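Local structure of cytochrome P450 (Bacillus megaterium, 5L92) at residues V49-G54 / T301-K306; T254-M259 / P380-K385; E266-E271 / E368-Y373. The protein binds heme and the steroid corticosterone and, as a cytochrome P450, probably acts as a monooxygenase that oxidises steroids. All coordinates share one frame; numbering follows the deposited sequence.

Going from the N terminus, the chain enters contact 1 at 49-54, where a sheet strand gives way to helix 52-60, and closes that loop only at the hairpin 301-306. Before it closes, contact 2 opens at 254-259 and contact 3 at 266-271. Contact 3 closes first, at 368-373, and contact 2 afterwards, at 380-385, so contact 3 sits within the span of contact 2 while contact 1 crosses both. Contact 2 ties helix 247-260 to the loop after strand 377-378, contact 3 ties helix 262-270 to helix 355-372, and the two touch through Leu-258 and Leu-268; contact 1, its centre about 35 and 41 Å from theirs, joins two sheets.

Contact 1. Residues V49-G54 / T301-K306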
loop_
_atom_site.group_PDB
_atom_site.type_symbol
_atom_site.label_atom_id
_atom_site.label_comp_id
_atom_site.label_asym_id
_atom_site.label_seq_id
_atom_site.Cartn_x
_atom_site.Cartn_y
_atom_site.Cartn_z
ATOM N N VAL A 49 -10.386 -14.439 -7.061
ATOM C CA VAL A 49 -11.472 -13.655 -7.671
ATOM C C VAL A 49 -10.846 -12.584 -8.573
ATOM O O VAL A 49 -10.184 -11.654 -8.086
ATOM C CB VAL A 49 -12.365 -13.032 -6.599
ATOM C CG1 VAL A 49 -13.441 -12.159 -7.208
ATOM C CG2 VAL A 49 -12.990 -14.146 -5.739
ATOM N N PHE A 50 -11.087 -12.691 -9.880
ATOM C CA PHE A 50 -10.346 -11.900 -10.853
ATOM C C PHE A 50 -11.161 -10.833 -11.569
ATOM O O PHE A 50 -10.567 -9.940 -12.173
ATOM C CB PHE A 50 -9.732 -12.813 -11.921
ATOM C CG PHE A 50 -8.655 -13.738 -11.407
ATOM C CD1 PHE A 50 -7.364 -13.292 -11.215
ATOM C CD2 PHE A 50 -8.925 -15.071 -11.159
ATOM C CE1 PHE A 50 -6.357 -14.160 -10.739
ATOM C CE2 PHE A 50 -7.930 -15.932 -10.708
ATOM C CZ PHE A 50 -6.647 -15.470 -10.491
ATOM N N HIS A 51 -12.471 -10.928 -11.586
ATOM C CA HIS A 51 -13.256 -9.964 -12.330
ATOM C C HIS A 51 -13.745 -8.872 -11.406
ATOM O O HIS A 51 -13.883 -9.058 -10.193
ATOM C CB HIS A 51 -14.425 -10.630 -13.065
ATOM C CG HIS A 51 -15.484 -11.203 -12.173
ATOM N ND1 HIS A 51 -15.210 -12.086 -11.143
ATOM C CD2 HIS A 51 -16.829 -11.046 -12.186
ATOM C CE1 HIS A 51 -16.343 -12.435 -10.561
ATOM N NE2 HIS A 51 -17.338 -11.812 -11.172
ATOM N N TYR A 52 -13.991 -7.715 -12.017
ATOM C CA TYR A 52 -14.268 -6.486 -11.273
ATOM C C TYR A 52 -15.462 -6.653 -10.359
ATOM O O TYR A 52 -15.436 -6.231 -9.194
ATOM C CB TYR A 52 -14.516 -5.334 -12.248
ATOM C CG TYR A 52 -14.714 -3.975 -11.631
ATOM C CD1 TYR A 52 -15.898 -3.640 -10.976
ATOM C CD2 TYR A 52 -13.730 -3.012 -11.726
ATOM C CE1 TYR A 52 -16.064 -2.380 -10.427
ATOM C CE2 TYR A 52 -13.888 -1.779 -11.186
ATOM C CZ TYR A 52 -15.056 -1.456 -10.548
ATOM O OH TYR A 52 -15.174 -0.195 -10.027
ATOM N N ASP A 53 -16.531 -7.245 -10.876
ATOM C CA ASP A 53 -17.756 -7.340 -10.102
ATOM C C ASP A 53 -17.551 -8.262 -8.917
ATOM O O ASP A 53 -18.105 -8.023 -7.842
ATOM C CB ASP A 53 -18.901 -7.843 -10.998
ATOM C CG ASP A 53 -20.261 -7.824 -10.292
ATOM O OD1 ASP A 53 -20.784 -6.711 -10.033
ATOM O OD2 ASP A 53 -20.801 -8.921 -9.997
ATOM N N GLY A 54 -16.736 -9.302 -9.106
ATOM C CA GLY A 54 -16.405 -10.197 -8.008
ATOM C C GLY A 54 -15.561 -9.525 -6.943
ATOM O O GLY A 54 -15.831 -9.656 -5.740
ATOM N N THR A 301 -22.597 -18.197 -2.443
ATOM C CA THR A 301 -22.371 -18.394 -3.857
ATOM C C THR A 301 -21.841 -17.086 -4.433
ATOM O O THR A 301 -22.361 -16.015 -4.119
ATOM C CB THR A 301 -23.660 -18.850 -4.539
ATOM O OG1 THR A 301 -24.082 -20.078 -3.930
ATOM C CG2 THR A 301 -23.453 -19.072 -6.071
ATOM N N LEU A 302 -20.755 -17.174 -5.200
ATOM C CA LEU A 302 -20.101 -16.001 -5.784
ATOM C C LEU A 302 -19.836 -16.355 -7.234
ATOM O O LEU A 302 -19.101 -17.307 -7.494
ATOM C CB LEU A 302 -18.786 -15.651 -5.070
ATOM C CG LEU A 302 -18.039 -14.416 -5.621
ATOM C CD1 LEU A 302 -18.806 -13.140 -5.276
ATOM C CD2 LEU A 302 -16.588 -14.299 -5.140
ATOM N N ALA A 303 -20.497 -15.664 -8.163
ATOM C CA ALA A 303 -20.422 -16.007 -9.596
ATOM C C ALA A 303 -20.663 -17.502 -9.844
ATOM O O ALA A 303 -19.971 -18.158 -10.632
ATOM C CB ALA A 303 -19.076 -15.569 -10.176
ATOM N N GLY A 304 -21.652 -18.057 -9.149
ATOM C CA GLY A 304 -22.046 -19.433 -9.408
ATOM C C GLY A 304 -21.179 -20.492 -8.764
ATOM O O GLY A 304 -21.437 -21.687 -8.967
ATOM N N LYS A 305 -20.172 -20.098 -7.994
ATOM C CA LYS A 305 -19.329 -21.003 -7.241
ATOM C C LYS A 305 -19.753 -20.988 -5.780
ATOM O O LYS A 305 -20.230 -19.981 -5.274
ATOM C CB LYS A 305 -17.865 -20.593 -7.370
ATOM C CG LYS A 305 -17.292 -20.755 -8.783
ATOM C CD LYS A 305 -17.018 -22.230 -9.088
ATOM C CE LYS A 305 -16.541 -22.413 -10.525
ATOM N NZ LYS A 305 -15.071 -22.200 -10.625
ATOM N N LYS A 306 -19.559 -22.099 -5.100
ATOM C CA LYS A 306 -20.107 -22.285 -3.760
ATOM C C LYS A 306 -18.957 -22.252 -2.759
ATOM O O LYS A 306 -18.283 -23.255 -2.533
ATOM C CB LYS A 306 -20.899 -23.588 -3.692
ATOM C CG LYS A 306 -22.100 -23.572 -4.633
ATOM C CD LYS A 306 -22.775 -24.918 -4.706
ATOM C CE LYS A 306 -23.561 -25.198 -3.431
ATOM N NZ LYS A 306 -23.892 -26.648 -3.244
#
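Val-49 and Leu-302 meet tip to tip, methyl against methyl, with Val-49 CG2 3.7 Å from Leu-302 CD2. The extended Leu-302 side chain, its CG anti to the backbone N (chi1 -180°), carries this methyl away from its own strand toward the valine. Beside this pair is a looser one: Ala-303 CB approaches the His-51 ring obliquely and lies 4.2 Å from its CE1. Both contacts are purely van der Waals. The second segment is the end of a beta hairpin with a two-residue loop, the short strands 300-302 and 305-307 being joined by a type I' turn from Leu-302 to Lys-305. Ala-303 and Gly-304 are its corner residues, both with positive phi, and the pair is closed by Leu-302 N to Lys-305 O at 2.9 Å and Lys-305 N to Leu-302 O at 3.0 Å. The turn thus presents two successive side chains, Leu-302 and Ala-303, to 49-54. In that segment the chain leaves strand 46-49 of the mixed P450 sheet and enters helix 52-60, with His-51 at the N-cap position. The imidazole lies over the first turn, with Gly-54 N 3.3 Å above its plane and over its centre. Glycine leaves room for this: a CB at position 54 would fall 2.4 Å from His-51 CE1. Farther out, Val-38 of the edge strand 38-41 touches His-51, Leu-302 and Ala-303, and Leu-302 also rests on Glu-57 and Val-58 of helix 52-60. Lys-305 NZ is hydrogen-bonded to Val-38 O, while Val-49 is fixed by backbone bonds to Val-314 and Trp-316.

Contact 2. Residues T254-M259 / P380-K385; sequences TIYCLM and PSFELK
Tyr-256 has CG anti to its backbone nitrogen (chi1 -172°), which sends the phenol out from the helix toward Phe-382 and Leu-384. Leu-384 has the same kind of first torsion (chi1 -175°), which carries its CD1 methyl to the phenol. The CE2 corner of the phenol is where both partners arrive. Phe-382 CZ stands 4.0 Å from Tyr-256 CE2, at the edge of the tyrosine ring and near its plane, whereas CE2 itself lies obliquely to the phenylalanine ring. Leu-384 brings one methyl, its CD1, to 3.9 Å from Tyr-256 CE2, again at an oblique approach. The same methyl is 4.0 Å from Tyr-256 OH, so it sits beside the CE2–OH end of the phenol. Both partner side chains cross the tyrosine at about a right angle. The backbones remain well apart, the closest CA atoms, those of Tyr-256 and Leu-384, being 10.0 Å from each other; side-chain length bridges the interval. Tyr-256 belongs to helix 247-260, the C-terminal half of the long central helix of the P450 fold, and its partners to the irregular chain between strands 377-378 and 399-401. Two more aromatic residues join them: Trp-378 and Phe-23 each meet the Tyr-256 ring edge-to-face, and Trp-378 also meets the Phe-382 ring. Were Tyr-256 replaced by an alanine, the ring would be gone, and Phe-382 CZ and Leu-384 CD1 would probably face a gap, with Trp-378 and Phe-23 losing their edge-to-face partner. Aromatic and aliphatic carbon make up nearly all of the interface, which implies adhesion by dispersion and close fit rather than by polar bonds, at a partly exposed place on the surface.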
loop_
_atom_site.group_PDB
_atom_site.type_symbol
_atom_site.label_atom_id
_atom_site.label_comp_id
_atom_site.label_asym_id
_atom_site.label_seq_id
_atom_site.Cartn_x
_atom_site.Cartn_y
_atom_site.Cartn_z
ATOM N N THR A 254 4.928 5.046 -10.773
ATOM C CA THR A 254 4.551 6.088 -11.712
ATOM C C THR A 254 5.721 6.429 -12.608
ATOM O O THR A 254 5.571 6.530 -13.832
ATOM C CB THR A 254 4.082 7.367 -10.996
ATOM O OG1 THR A 254 2.812 7.148 -10.387
ATOM C CG2 THR A 254 3.919 8.498 -12.009
ATOM N N ILE A 255 6.891 6.617 -12.007
ATOM C CA ILE A 255 8.091 6.887 -12.774
ATOM C C ILE A 255 8.358 5.733 -13.726
ATOM O O ILE A 255 8.717 5.943 -14.892
ATOM C CB ILE A 255 9.284 7.128 -11.837
ATOM C CG1 ILE A 255 9.078 8.414 -10.996
ATOM C CG2 ILE A 255 10.597 7.214 -12.602
ATOM C CD1 ILE A 255 9.072 9.621 -11.774
ATOM N N TYR A 256 8.167 4.501 -13.252
ATOM C CA TYR A 256 8.342 3.345 -14.125
ATOM C C TYR A 256 7.402 3.420 -15.320
ATOM O O TYR A 256 7.817 3.174 -16.454
ATOM C CB TYR A 256 8.146 2.035 -13.364
ATOM C CG TYR A 256 8.510 0.851 -14.226
ATOM C CD1 TYR A 256 7.563 0.245 -15.042
ATOM C CD2 TYR A 256 9.810 0.380 -14.260
ATOM C CE1 TYR A 256 7.895 -0.816 -15.846
ATOM C CE2 TYR A 256 10.155 -0.650 -15.054
ATOM C CZ TYR A 256 9.188 -1.260 -15.854
ATOM O OH TYR A 256 9.539 -2.293 -16.660
ATOM N N CYS A 257 6.139 3.771 -15.093
ATOM C CA CYS A 257 5.181 3.807 -16.194
ATOM C C CYS A 257 5.531 4.908 -17.199
ATOM O O CYS A 257 5.391 4.699 -18.416
ATOM C CB CYS A 257 3.763 4.016 -15.680
ATOM S SG CYS A 257 2.972 2.577 -14.864
ATOM N N LEU A 258 6.008 6.072 -16.715
ATOM C CA LEU A 258 6.307 7.194 -17.595
ATOM C C LEU A 258 7.562 6.947 -18.410
ATOM O O LEU A 258 7.670 7.428 -19.548
ATOM C CB LEU A 258 6.420 8.504 -16.787
ATOM C CG LEU A 258 5.136 8.942 -16.100
ATOM C CD1 LEU A 258 5.412 10.096 -15.175
ATOM C CD2 LEU A 258 3.976 9.286 -17.027
ATOM N N MET A 259 8.505 6.189 -17.859
ATOM C CA MET A 259 9.690 5.782 -18.592
ATOM C C MET A 259 9.388 4.671 -19.590
ATOM O O MET A 259 9.997 4.620 -20.667
ATOM C CB MET A 259 10.773 5.337 -17.619
ATOM C CG MET A 259 11.295 6.480 -16.687
ATOM S SD MET A 259 12.127 7.843 -17.509
ATOM C CE MET A 259 10.752 8.960 -17.707
ATOM N N PRO A 380 22.198 3.751 -17.152
ATOM C CA PRO A 380 22.791 2.524 -17.691
ATOM C C PRO A 380 22.866 1.388 -16.689
ATOM O O PRO A 380 23.045 0.293 -17.087
ATOM C CB PRO A 380 24.181 2.936 -18.119
ATOM C CG PRO A 380 24.135 4.381 -18.306
ATOM C CD PRO A 380 23.253 4.852 -17.252
ATOM N N SER A 381 22.701 1.680 -15.418
ATOM C CA SER A 381 22.741 0.674 -14.397
ATOM C C SER A 381 21.393 0.102 -13.983
ATOM O O SER A 381 21.334 -0.714 -13.112
ATOM C CB SER A 381 23.430 1.200 -13.156
ATOM O OG SER A 381 24.803 1.189 -13.294
ATOM N N PHE A 382 20.328 0.538 -14.615
ATOM C CA PHE A 382 19.026 0.066 -14.265
ATOM C C PHE A 382 18.849 -1.416 -14.444
ATOM O O PHE A 382 19.245 -1.966 -15.412
ATOM C CB PHE A 382 17.933 0.796 -15.032
ATOM C CG PHE A 382 16.569 0.210 -14.838
ATOM C CD1 PHE A 382 16.202 -0.865 -15.575
ATOM C CD2 PHE A 382 15.712 0.691 -13.907
ATOM C CE1 PHE A 382 15.002 -1.450 -15.407
ATOM C CE2 PHE A 382 14.503 0.099 -13.716
ATOM C CZ PHE A 382 14.142 -0.965 -14.480
ATOM N N GLU A 383 18.199 -2.012 -13.469
ATOM C CA GLU A 383 17.835 -3.411 -13.476
ATOM C C GLU A 383 16.478 -3.525 -12.826
ATOM O O GLU A 383 16.253 -2.898 -11.858
ATOM C CB GLU A 383 18.811 -4.265 -12.696
ATOM C CG GLU A 383 20.004 -4.810 -13.429
ATOM C CD GLU A 383 21.102 -5.253 -12.485
ATOM O OE1 GLU A 383 20.838 -6.090 -11.616
ATOM O OE2 GLU A 383 22.231 -4.750 -12.569
ATOM N N LEU A 384 15.605 -4.351 -13.368
ATOM C CA LEU A 384 14.267 -4.595 -12.835
ATOM C C LEU A 384 14.380 -5.517 -11.617
ATOM O O LEU A 384 14.808 -6.676 -11.732
ATOM C CB LEU A 384 13.377 -5.205 -13.922
ATOM C CG LEU A 384 11.921 -5.396 -13.543
ATOM C CD1 LEU A 384 11.200 -4.073 -13.523
ATOM C CD2 LEU A 384 11.230 -6.399 -14.459
ATOM N N LYS A 385 14.005 -5.015 -10.445
ATOM C CA LYS A 385 14.102 -5.790 -9.201
ATOM C C LYS A 385 12.794 -5.699 -8.427
ATOM O O LYS A 385 12.681 -4.917 -7.473
ATOM C CB LYS A 385 15.277 -5.323 -8.343
ATOM C CG LYS A 385 16.598 -5.317 -9.090
ATOM C CD LYS A 385 17.729 -5.096 -8.128
ATOM C CE LYS A 385 19.038 -4.899 -8.825
ATOM N NZ LYS A 385 20.027 -4.287 -7.894
#

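Contact 3. Residues E266-E271 / E368-Y373; sequences ERLKRE and ELIDRY
Ile-370 is the residue of 368-373 whose side chain meets 266-271, touching Leu-268 and Lys-269. Glu-368, two residues earlier, points along its own helix instead: its OE2 accepts Arg-372 NE at 2.6 Å through the anti lone pair, in the guanidinium plane. Leu-369 packs on Ile-255 of helix 247-260. Next comes Ile-370, whose two branches divide the work. The longer one, with CG1 beside the backbone N (chi1 -66°), sets CD1 against Leu-268 CD2 at 3.6 Å, the two side chains crossing at about a right angle. The shorter branch, CG2, lies 3.9 Å from Lys-269 CG, the lysine chain running past it obliquely. Lys-269 therefore offers its aliphatic root to the isoleucine, while a bend at chi3 (-70°) carries its ammonium away. There NZ forms a salt bridge with Glu-266, 2.8 Å from Glu-266 OE2, on its syn side but tilted 28° out of the carboxylate plane, and a weaker 3.1 Å from OE1. It also donates to Pro-374 O, just beyond the second segment, and makes a cation-pi contact with Phe-265. Arg-372 completes the intrahelical bridge to Glu-368, and its CB lies 3.7 Å above the plane of the Tyr-373 ring, over the ring centre. With Tyr-373 the chain leaves helical geometry, as it does at Glu-271 on the other side, where Arg-267 NE bonds to Glu-271 OE2 at 2.9 Å. The contact thus joins the C-terminal ends of two helices, apolar in the middle and charged at the margins: 262-270 is the J helix of the cytochrome P450 fold, and 355-372 is its L helix, which follows the loop bearing the heme-ligating Cys-352.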
loop_
_atom_site.group_PDB
_atom_site.type_symbol
_atom_site.label_atom_id
_atom_site.label_comp_id
_atom_site.label_asym_id
_atom_site.label_seq_id
_atom_site.Cartn_x
_atom_site.Cartn_y
_atom_site.Cartn_z
ATOM N N GLU A 266 5.864 12.610 -22.414
ATOM C CA GLU A 266 5.948 13.873 -23.151
ATOM C C GLU A 266 4.650 14.645 -23.029
ATOM O O GLU A 266 4.653 15.873 -22.978
ATOM C CB GLU A 266 6.282 13.651 -24.639
ATOM C CG GLU A 266 7.648 13.072 -24.901
ATOM C CD GLU A 266 8.744 13.770 -24.131
ATOM O OE1 GLU A 266 8.976 14.962 -24.378
ATOM O OE2 GLU A 266 9.379 13.129 -23.268
ATOM N N ARG A 267 3.529 13.945 -22.941
ATOM C CA ARG A 267 2.273 14.656 -22.876
ATOM C C ARG A 267 2.081 15.278 -21.501
ATOM O O ARG A 267 1.681 16.440 -21.376
ATOM C CB ARG A 267 1.139 13.712 -23.235
ATOM C CG ARG A 267 -0.174 14.444 -23.182
ATOM C CD ARG A 267 -1.338 13.646 -23.694
ATOM N NE ARG A 267 -2.545 14.425 -23.464
ATOM C CZ ARG A 267 -3.759 13.920 -23.311
ATOM N NH1 ARG A 267 -3.959 12.601 -23.372
ATOM N NH2 ARG A 267 -4.769 14.751 -23.087
ATOM N N LEU A 268 2.398 14.523 -20.452
ATOM C CA LEU A 268 2.321 15.049 -19.099
ATOM C C LEU A 268 3.118 16.341 -18.950
ATOM O O LEU A 268 2.660 17.289 -18.309
ATOM C CB LEU A 268 2.827 13.978 -18.121
ATOM C CG LEU A 268 2.683 14.321 -16.640
ATOM C CD1 LEU A 268 1.233 14.587 -16.286
ATOM C CD2 LEU A 268 3.229 13.131 -15.820
ATOM N N LYS A 269 4.317 16.392 -19.525
ATOM C CA LYS A 269 5.132 17.603 -19.465
ATOM C C LYS A 269 4.471 18.767 -20.172
ATOM O O LYS A 269 4.578 19.909 -19.709
ATOM C CB LYS A 269 6.510 17.352 -20.064
ATOM C CG LYS A 269 7.389 16.557 -19.146
ATOM C CD LYS A 269 8.784 16.316 -19.723
ATOM C CE LYS A 269 8.743 15.345 -20.884
ATOM N NZ LYS A 269 10.102 15.200 -21.497
ATOM N N ARG A 270 3.749 18.506 -21.280
ATOM C CA ARG A 270 3.030 19.602 -21.934
ATOM C C ARG A 270 1.770 19.986 -21.166
ATOM O O ARG A 270 1.327 21.129 -21.243
ATOM C CB ARG A 270 2.640 19.231 -23.378
ATOM C CG ARG A 270 3.835 18.993 -24.341
ATOM C CD ARG A 270 3.371 18.765 -25.801
ATOM N NE ARG A 270 2.478 17.616 -25.981
ATOM C CZ ARG A 270 2.849 16.369 -26.258
ATOM N NH1 ARG A 270 4.121 16.037 -26.373
ATOM N NH2 ARG A 270 1.926 15.433 -26.387
ATOM N N GLU A 271 1.153 19.032 -20.453
ATOM C CA GLU A 271 -0.149 19.225 -19.826
ATOM C C GLU A 271 0.015 18.844 -18.341
ATOM O O GLU A 271 -0.334 17.734 -17.903
ATOM C CB GLU A 271 -1.221 18.407 -20.517
ATOM C CG GLU A 271 -1.678 18.933 -21.893
ATOM C CD GLU A 271 -2.633 17.970 -22.632
ATOM O OE1 GLU A 271 -3.805 17.809 -22.209
ATOM O OE2 GLU A 271 -2.206 17.344 -23.634
ATOM N N GLU A 368 7.475 17.730 -8.766
ATOM C CA GLU A 368 8.781 18.341 -8.607
ATOM C C GLU A 368 9.833 17.543 -9.364
ATOM O O GLU A 368 10.686 18.115 -10.044
ATOM C CB GLU A 368 9.101 18.449 -7.123
ATOM C CG GLU A 368 10.359 19.161 -6.808
ATOM C CD GLU A 368 10.298 20.635 -7.150
ATOM O OE1 GLU A 368 9.188 21.211 -7.151
ATOM O OE2 GLU A 368 11.365 21.216 -7.428
ATOM N N LEU A 369 9.772 16.218 -9.288
ATOM C CA LEU A 369 10.680 15.410 -10.091
ATOM C C LEU A 369 10.572 15.756 -11.567
ATOM O O LEU A 369 11.583 15.903 -12.269
ATOM C CB LEU A 369 10.368 13.935 -9.893
ATOM C CG LEU A 369 11.222 13.177 -8.919
ATOM C CD1 LEU A 369 10.718 11.752 -8.948
ATOM C CD2 LEU A 369 12.683 13.283 -9.314
ATOM N N ILE A 370 9.344 15.811 -12.072
ATOM C CA ILE A 370 9.144 16.027 -13.495
ATOM C C ILE A 370 9.577 17.435 -13.875
ATOM O O ILE A 370 10.134 17.654 -14.954
ATOM C CB ILE A 370 7.671 15.750 -13.862
ATOM C CG1 ILE A 370 7.364 14.265 -13.667
ATOM C CG2 ILE A 370 7.390 16.176 -15.277
ATOM C CD1 ILE A 370 5.883 13.990 -13.593
ATOM N N ASP A 371 9.355 18.407 -12.988
ATOM C CA ASP A 371 9.696 19.793 -13.310
ATOM C C ASP A 371 11.206 19.985 -13.371
ATOM O O ASP A 371 11.704 20.750 -14.199
ATOM C CB ASP A 371 9.078 20.739 -12.277
ATOM C CG ASP A 371 9.251 22.206 -12.655
ATOM O OD1 ASP A 371 8.453 22.721 -13.476
ATOM O OD2 ASP A 371 10.199 22.830 -12.143
ATOM N N ARG A 372 11.935 19.288 -12.529
ATOM C CA ARG A 372 13.375 19.371 -12.485
ATOM C C ARG A 372 14.132 18.558 -13.481
ATOM O O ARG A 372 15.145 18.978 -13.916
ATOM C CB ARG A 372 13.895 18.939 -11.121
ATOM C CG ARG A 372 13.352 19.738 -9.971
ATOM C CD ARG A 372 14.395 20.017 -8.948
ATOM N NE ARG A 372 13.845 20.586 -7.744
ATOM C CZ ARG A 372 14.521 20.681 -6.620
ATOM N NH1 ARG A 372 15.745 20.252 -6.562
ATOM N NH2 ARG A 372 13.974 21.220 -5.570
ATOM N N TYR A 373 13.656 17.380 -13.809
ATOM C CA TYR A 373 14.356 16.491 -14.711
ATOM C C TYR A 373 13.506 15.986 -15.887
ATOM O O TYR A 373 13.238 14.831 -16.021
ATOM C CB TYR A 373 14.948 15.330 -13.905
ATOM C CG TYR A 373 15.627 15.756 -12.631
ATOM C CD1 TYR A 373 16.694 16.600 -12.662
ATOM C CD2 TYR A 373 15.195 15.318 -11.400
ATOM C CE1 TYR A 373 17.306 17.001 -11.526
ATOM C CE2 TYR A 373 15.814 15.718 -10.250
ATOM C CZ TYR A 373 16.858 16.569 -10.331
ATOM O OH TYR A 373 17.487 16.990 -9.234
#